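Long-range contact in tRNA-splicing ligase RtcB (PDB 2EPG), which probably joins RNA ends bearing a 2',3'-cyclic phosphate or 3'-phosphate to 5'-hydroxyl ends, using GTP and manganese: residues I181-V195 with D292-F305. Numbering follows the deposited sequence.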
loop_
_atom_site.group_PDB
_atom_site.type_symbol
_atom_site.label_atom_id
_atom_site.label_comp_id
_atom_site.label_asym_id
_atom_site.label_seq_id
_atom_site.Cartn_x
_atom_site.Cartn_y
_atom_site.Cartn_z
ATOM N N ILE A 181 -10.573 -4.656 5.122
ATOM C CA ILE A 181 -9.929 -3.705 4.244
ATOM C C ILE A 181 -9.602 -2.538 5.152
ATOM O O ILE A 181 -10.399 -2.195 6.032
ATOM C CB ILE A 181 -10.876 -3.180 3.150
ATOM C CG1 ILE A 181 -11.454 -4.346 2.346
ATOM C CG2 ILE A 181 -10.110 -2.219 2.232
ATOM C CD1 ILE A 181 -12.524 -3.903 1.347
ATOM N N GLU A 182 -8.434 -1.941 4.951
ATOM C CA GLU A 182 -8.030 -0.767 5.713
ATOM C C GLU A 182 -9.144 0.275 5.496
ATOM O O GLU A 182 -9.595 0.472 4.361
ATOM C CB GLU A 182 -6.708 -0.234 5.159
ATOM C CG GLU A 182 -6.209 1.040 5.818
ATOM C CD GLU A 182 -5.071 1.705 5.042
ATOM O OE1 GLU A 182 -4.452 1.048 4.178
ATOM O OE2 GLU A 182 -4.798 2.901 5.297
ATOM N N SER A 183 -9.573 0.931 6.575
ATOM C CA SER A 183 -10.634 1.950 6.530
ATOM C C SER A 183 -11.894 1.418 5.881
ATOM O O SER A 183 -12.668 2.184 5.313
ATOM C CB SER A 183 -10.168 3.175 5.744
ATOM O OG SER A 183 -9.137 3.851 6.433
ATOM N N GLN A 184 -12.089 0.102 5.972
ATOM C CA GLN A 184 -13.229 -0.562 5.370
ATOM C C GLN A 184 -13.344 -0.254 3.870
ATOM O O GLN A 184 -14.438 -0.274 3.301
ATOM C CB GLN A 184 -14.528 -0.202 6.125
ATOM C CG GLN A 184 -14.592 -0.813 7.540
ATOM C CD GLN A 184 -15.985 -1.354 7.916
ATOM O OE1 GLN A 184 -16.957 -0.595 8.077
ATOM N NE2 GLN A 184 -16.082 -2.680 8.051
ATOM N N GLY A 185 -12.202 0.020 3.240
ATOM C CA GLY A 185 -12.177 0.301 1.816
ATOM C C GLY A 185 -12.841 1.603 1.417
ATOM O O GLY A 185 -13.310 1.727 0.293
ATOM N N ARG A 186 -12.862 2.579 2.324
ATOM C CA ARG A 186 -13.488 3.872 2.056
ATOM C C ARG A 186 -12.823 5.024 2.768
ATOM O O ARG A 186 -12.854 5.081 4.000
ATOM C CB ARG A 186 -14.959 3.855 2.500
ATOM C CG ARG A 186 -15.726 5.170 2.303
ATOM C CD ARG A 186 -17.154 5.047 2.864
ATOM N NE ARG A 186 -18.009 6.218 2.625
ATOM C CZ ARG A 186 -18.030 7.319 3.376
ATOM N NH1 ARG A 186 -18.849 8.320 3.060
ATOM N NH2 ARG A 186 -17.250 7.420 4.444
ATOM N N LEU A 187 -12.202 5.936 2.023
ATOM C CA LEU A 187 -11.637 7.108 2.679
ATOM C C LEU A 187 -12.854 8.024 2.772
ATOM O O LEU A 187 -13.601 8.175 1.805
ATOM C CB LEU A 187 -10.515 7.744 1.861
ATOM C CG LEU A 187 -9.135 7.288 2.344
ATOM C CD1 LEU A 187 -8.988 5.790 2.108
ATOM C CD2 LEU A 187 -8.046 8.057 1.612
ATOM N N PRO A 188 -13.080 8.629 3.946
ATOM C CA PRO A 188 -14.223 9.518 4.182
ATOM C C PRO A 188 -14.365 10.824 3.414
ATOM O O PRO A 188 -15.469 11.340 3.309
ATOM C CB PRO A 188 -14.154 9.767 5.685
ATOM C CG PRO A 188 -12.658 9.740 5.939
ATOM C CD PRO A 188 -12.242 8.519 5.155
ATOM N N TRP A 189 -13.293 11.372 2.866
ATOM C CA TRP A 189 -13.445 12.659 2.197
ATOM C C TRP A 189 -13.647 12.678 0.681
ATOM O O TRP A 189 -13.816 13.748 0.089
ATOM C CB TRP A 189 -12.271 13.562 2.590
ATOM C CG TRP A 189 -12.248 13.891 4.065
ATOM C CD1 TRP A 189 -11.145 14.169 4.826
ATOM C CD2 TRP A 189 -13.377 13.987 4.951
ATOM N NE1 TRP A 189 -11.514 14.426 6.126
ATOM C CE2 TRP A 189 -12.879 14.321 6.230
ATOM C CE3 TRP A 189 -14.760 13.819 4.788
ATOM C CZ2 TRP A 189 -13.718 14.495 7.340
ATOM C CZ3 TRP A 189 -15.592 13.991 5.894
ATOM C CH2 TRP A 189 -15.066 14.322 7.152
ATOM N N ALA A 190 -13.673 11.507 0.052
ATOM C CA ALA A 190 -13.835 11.442 -1.396
ATOM C C ALA A 190 -14.933 12.351 -1.933
ATOM O O ALA A 190 -16.003 12.455 -1.348
ATOM C CB ALA A 190 -14.105 10.012 -1.828
ATOM N N ASN A 191 -14.637 13.014 -3.050
ATOM C CA ASN A 191 -15.576 13.888 -3.737
ATOM C C ASN A 191 -15.276 13.766 -5.225
ATOM O O ASN A 191 -14.308 14.338 -5.714
ATOM C CB ASN A 191 -15.393 15.353 -3.332
ATOM C CG ASN A 191 -16.384 16.273 -4.024
ATOM O OD1 ASN A 191 -16.884 15.967 -5.111
ATOM N ND2 ASN A 191 -16.671 17.410 -3.397
ATOM N N PRO A 192 -16.105 13.033 -5.973
ATOM C CA PRO A 192 -15.814 12.914 -7.405
ATOM C C PRO A 192 -15.767 14.255 -8.142
ATOM O O PRO A 192 -15.117 14.366 -9.170
ATOM C CB PRO A 192 -16.941 12.012 -7.923
ATOM C CG PRO A 192 -17.416 11.286 -6.700
ATOM C CD PRO A 192 -17.359 12.340 -5.636
ATOM N N ASP A 193 -16.441 15.275 -7.615
ATOM C CA ASP A 193 -16.448 16.586 -8.274
ATOM C C ASP A 193 -15.052 17.179 -8.422
ATOM O O ASP A 193 -14.807 17.968 -9.338
ATOM C CB ASP A 193 -17.326 17.582 -7.509
ATOM C CG ASP A 193 -18.803 17.200 -7.522
ATOM O OD1 ASP A 193 -19.561 17.739 -6.682
ATOM O OD2 ASP A 193 -19.207 16.369 -8.374
ATOM N N LYS A 194 -14.143 16.799 -7.525
ATOM C CA LYS A 194 -12.772 17.303 -7.542
ATOM C C LYS A 194 -11.862 16.457 -8.430
ATOM O O LYS A 194 -10.679 16.758 -8.602
ATOM C CB LYS A 194 -12.230 17.345 -6.112
ATOM C CG LYS A 194 -13.201 17.981 -5.108
ATOM C CD LYS A 194 -13.487 19.448 -5.437
ATOM C CE LYS A 194 -14.401 20.078 -4.397
ATOM N NZ LYS A 194 -14.308 21.559 -4.438
ATOM N N VAL A 195 -12.414 15.389 -8.989
ATOM C CA VAL A 195 -11.655 14.511 -9.885
ATOM C C VAL A 195 -11.896 15.028 -11.306
ATOM O O VAL A 195 -13.043 15.170 -11.727
ATOM C CB VAL A 195 -12.152 13.058 -9.758
ATOM C CG1 VAL A 195 -11.462 12.161 -10.792
ATOM C CG2 VAL A 195 -11.897 12.553 -8.345
ATOM N N ASP A 292 -9.198 20.316 -2.003
ATOM C CA ASP A 292 -9.657 19.672 -3.231
ATOM C C ASP A 292 -8.851 18.425 -3.563
ATOM O O ASP A 292 -9.420 17.395 -3.918
ATOM C CB ASP A 292 -9.600 20.643 -4.404
ATOM C CG ASP A 292 -10.730 21.667 -4.376
ATOM O OD1 ASP A 292 -10.730 22.549 -5.248
ATOM O OD2 ASP A 292 -11.618 21.595 -3.507
ATOM N N TYR A 293 -7.530 18.521 -3.447
ATOM C CA TYR A 293 -6.668 17.380 -3.738
ATOM C C TYR A 293 -6.981 16.230 -2.794
ATOM O O TYR A 293 -7.052 15.063 -3.213
ATOM C CB TYR A 293 -5.181 17.746 -3.596
ATOM C CG TYR A 293 -4.275 16.516 -3.587
ATOM C CD1 TYR A 293 -4.150 15.710 -4.724
ATOM C CD2 TYR A 293 -3.610 16.119 -2.419
ATOM C CE1 TYR A 293 -3.397 14.545 -4.709
ATOM C CE2 TYR A 293 -2.851 14.939 -2.388
ATOM C CZ TYR A 293 -2.749 14.154 -3.537
ATOM O OH TYR A 293 -2.018 12.972 -3.516
ATOM N N LEU A 294 -7.172 16.556 -1.522
ATOM C CA LEU A 294 -7.460 15.527 -0.531
ATOM C C LEU A 294 -8.757 14.822 -0.887
ATOM O O LEU A 294 -8.851 13.599 -0.773
ATOM C CB LEU A 294 -7.534 16.130 0.880
ATOM C CG LEU A 294 -6.164 16.355 1.543
ATOM C CD1 LEU A 294 -6.313 17.212 2.798
ATOM C CD2 LEU A 294 -5.539 15.003 1.889
ATOM N N GLN A 295 -9.753 15.584 -1.344
ATOM C CA GLN A 295 -11.026 14.981 -1.724
ATOM C C GLN A 295 -10.909 14.127 -2.972
ATOM O O GLN A 295 -11.539 13.083 -3.070
ATOM C CB GLN A 295 -12.085 16.061 -1.935
ATOM C CG GLN A 295 -12.588 16.666 -0.656
ATOM C CD GLN A 295 -13.327 17.971 -0.900
ATOM O OE1 GLN A 295 -14.084 18.098 -1.863
ATOM N NE2 GLN A 295 -13.122 18.937 -0.022
ATOM N N ALA A 296 -10.110 14.577 -3.932
ATOM C CA ALA A 296 -9.901 13.842 -5.183
ATOM C C ALA A 296 -9.001 12.611 -4.950
ATOM O O ALA A 296 -9.154 11.560 -5.583
ATOM C CB ALA A 296 -9.261 14.776 -6.225
HETATM N N MSE A 297 -8.043 12.765 -4.048
HETATM C CA MSE A 297 -7.130 11.670 -3.719
HETATM C C MSE A 297 -7.933 10.561 -3.043
HETATM O O MSE A 297 -7.746 9.389 -3.327
HETATM C CB MSE A 297 -6.024 12.182 -2.791
HETATM C CG MSE A 297 -4.956 11.169 -2.474
HETATM SE SE MSE A 297 -4.734 11.089 -0.537
HETATM C CE MSE A 297 -3.589 12.599 -0.304
ATOM N N ALA A 298 -8.843 10.951 -2.159
ATOM C CA ALA A 298 -9.682 9.986 -1.474
ATOM C C ALA A 298 -10.550 9.236 -2.480
ATOM O O ALA A 298 -10.791 8.038 -2.323
ATOM C CB ALA A 298 -10.576 10.696 -0.441
ATOM N N ALA A 299 -11.028 9.950 -3.497
ATOM C CA ALA A 299 -11.868 9.338 -4.528
ATOM C C ALA A 299 -11.019 8.329 -5.302
ATOM O O ALA A 299 -11.460 7.224 -5.603
ATOM C CB ALA A 299 -12.425 10.418 -5.479
ATOM N N ALA A 300 -9.784 8.707 -5.603
ATOM C CA ALA A 300 -8.899 7.808 -6.313
ATOM C C ALA A 300 -8.634 6.572 -5.433
ATOM O O ALA A 300 -8.639 5.440 -5.913
ATOM C CB ALA A 300 -7.595 8.522 -6.634
ATOM N N ALA A 301 -8.405 6.792 -4.140
ATOM C CA ALA A 301 -8.146 5.671 -3.243
ATOM C C ALA A 301 -9.342 4.712 -3.203
ATOM O O ALA A 301 -9.167 3.500 -3.221
ATOM C CB ALA A 301 -7.820 6.188 -1.831
ATOM N N ASN A 302 -10.551 5.255 -3.146
ATOM C CA ASN A 302 -11.753 4.428 -3.096
ATOM C C ASN A 302 -11.891 3.620 -4.370
ATOM O O ASN A 302 -12.399 2.497 -4.353
ATOM C CB ASN A 302 -13.002 5.304 -2.881
ATOM C CG ASN A 302 -13.034 5.933 -1.500
ATOM O OD1 ASN A 302 -13.804 6.877 -1.229
ATOM N ND2 ASN A 302 -12.210 5.404 -0.606
ATOM N N PHE A 303 -11.432 4.195 -5.475
ATOM C CA PHE A 303 -11.484 3.516 -6.752
ATOM C C PHE A 303 -10.517 2.341 -6.699
ATOM O O PHE A 303 -10.836 1.225 -7.130
ATOM C CB PHE A 303 -11.089 4.471 -7.887
ATOM C CG PHE A 303 -11.098 3.825 -9.247
ATOM C CD1 PHE A 303 -12.292 3.426 -9.833
ATOM C CD2 PHE A 303 -9.913 3.601 -9.932
ATOM C CE1 PHE A 303 -12.303 2.815 -11.085
ATOM C CE2 PHE A 303 -9.914 2.989 -11.180
ATOM C CZ PHE A 303 -11.113 2.596 -11.757
ATOM N N ALA A 304 -9.330 2.585 -6.154
ATOM C CA ALA A 304 -8.334 1.515 -6.042
ATOM C C ALA A 304 -8.870 0.415 -5.120
ATOM O O ALA A 304 -8.694 -0.770 -5.387
ATOM C CB ALA A 304 -6.990 2.072 -5.503
ATOM N N PHE A 305 -9.521 0.795 -4.026
ATOM C CA PHE A 305 -10.071 -0.222 -3.136
ATOM C C PHE A 305 -11.081 -1.090 -3.900
ATOM O O PHE A 305 -11.081 -2.307 -3.775
ATOM C CB PHE A 305 -10.768 0.426 -1.930
ATOM C CG PHE A 305 -9.831 0.788 -0.795
ATOM C CD1 PHE A 305 -9.933 2.024 -0.164
ATOM C CD2 PHE A 305 -8.870 -0.117 -0.343
ATOM C CE1 PHE A 305 -9.100 2.360 0.895
ATOM C CE2 PHE A 305 -8.031 0.204 0.713
ATOM C CZ PHE A 305 -8.144 1.450 1.337
#
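Phe305 presents one ring face to the backbone of Gly185, whose CA lies 3.6 Å from the ring centroid and 20° off its normal, a CH-pi contact. Leu187 meets the same ring at its edge: CD1 lies in the ring plane, 3.6 Å from Phe305 CE1, the two side chains crossing at about a right angle. The other branch, CD2, reaches Ala301, while Leu187 CB packs on Ala298. Ile181 sends CG2 obliquely against Phe305 CE2 at 3.5 Å. Ala190 sits close on the helix, its CA 3.5 Å from Ala298 CB, a tight fit.

Toward Asp292 polar bonds join the apolar packing, which Val195 CG2 continues against Ala296 and Ala299. Asn191 N donates to Gln295 O (3.1 Å) from above the carbonyl plane; the helical donor Ala299 N approaches from the opposite face, so two bonds grip this oxygen. The amides of Asn191 and Gln295 run side by side, planes 8° apart, joined by a weak bond from ND2 to OE1. Lys194, bent at chi2 (-63°), lays its chain against Gln295 and brings NZ 2.8 Å from Asp292 OD2, above the carboxylate plane, in a salt bridge. With an alanine here, Asp292 OD2 would probably lose its salt bridge, though OD1 would still pair with Arg263, and Gln295 OE1 the aliphatic chain lying against it.

An irregular loop with a type I turn from Leu187 to Ala190 packs along an alanine-rich face of helix 288-321 in the RtcB fold, probably near the active site: the side chain of Glu182, salt-bridged to Lys343, lies about 7 Å from that of His339, a predicted GMP and manganese ligand.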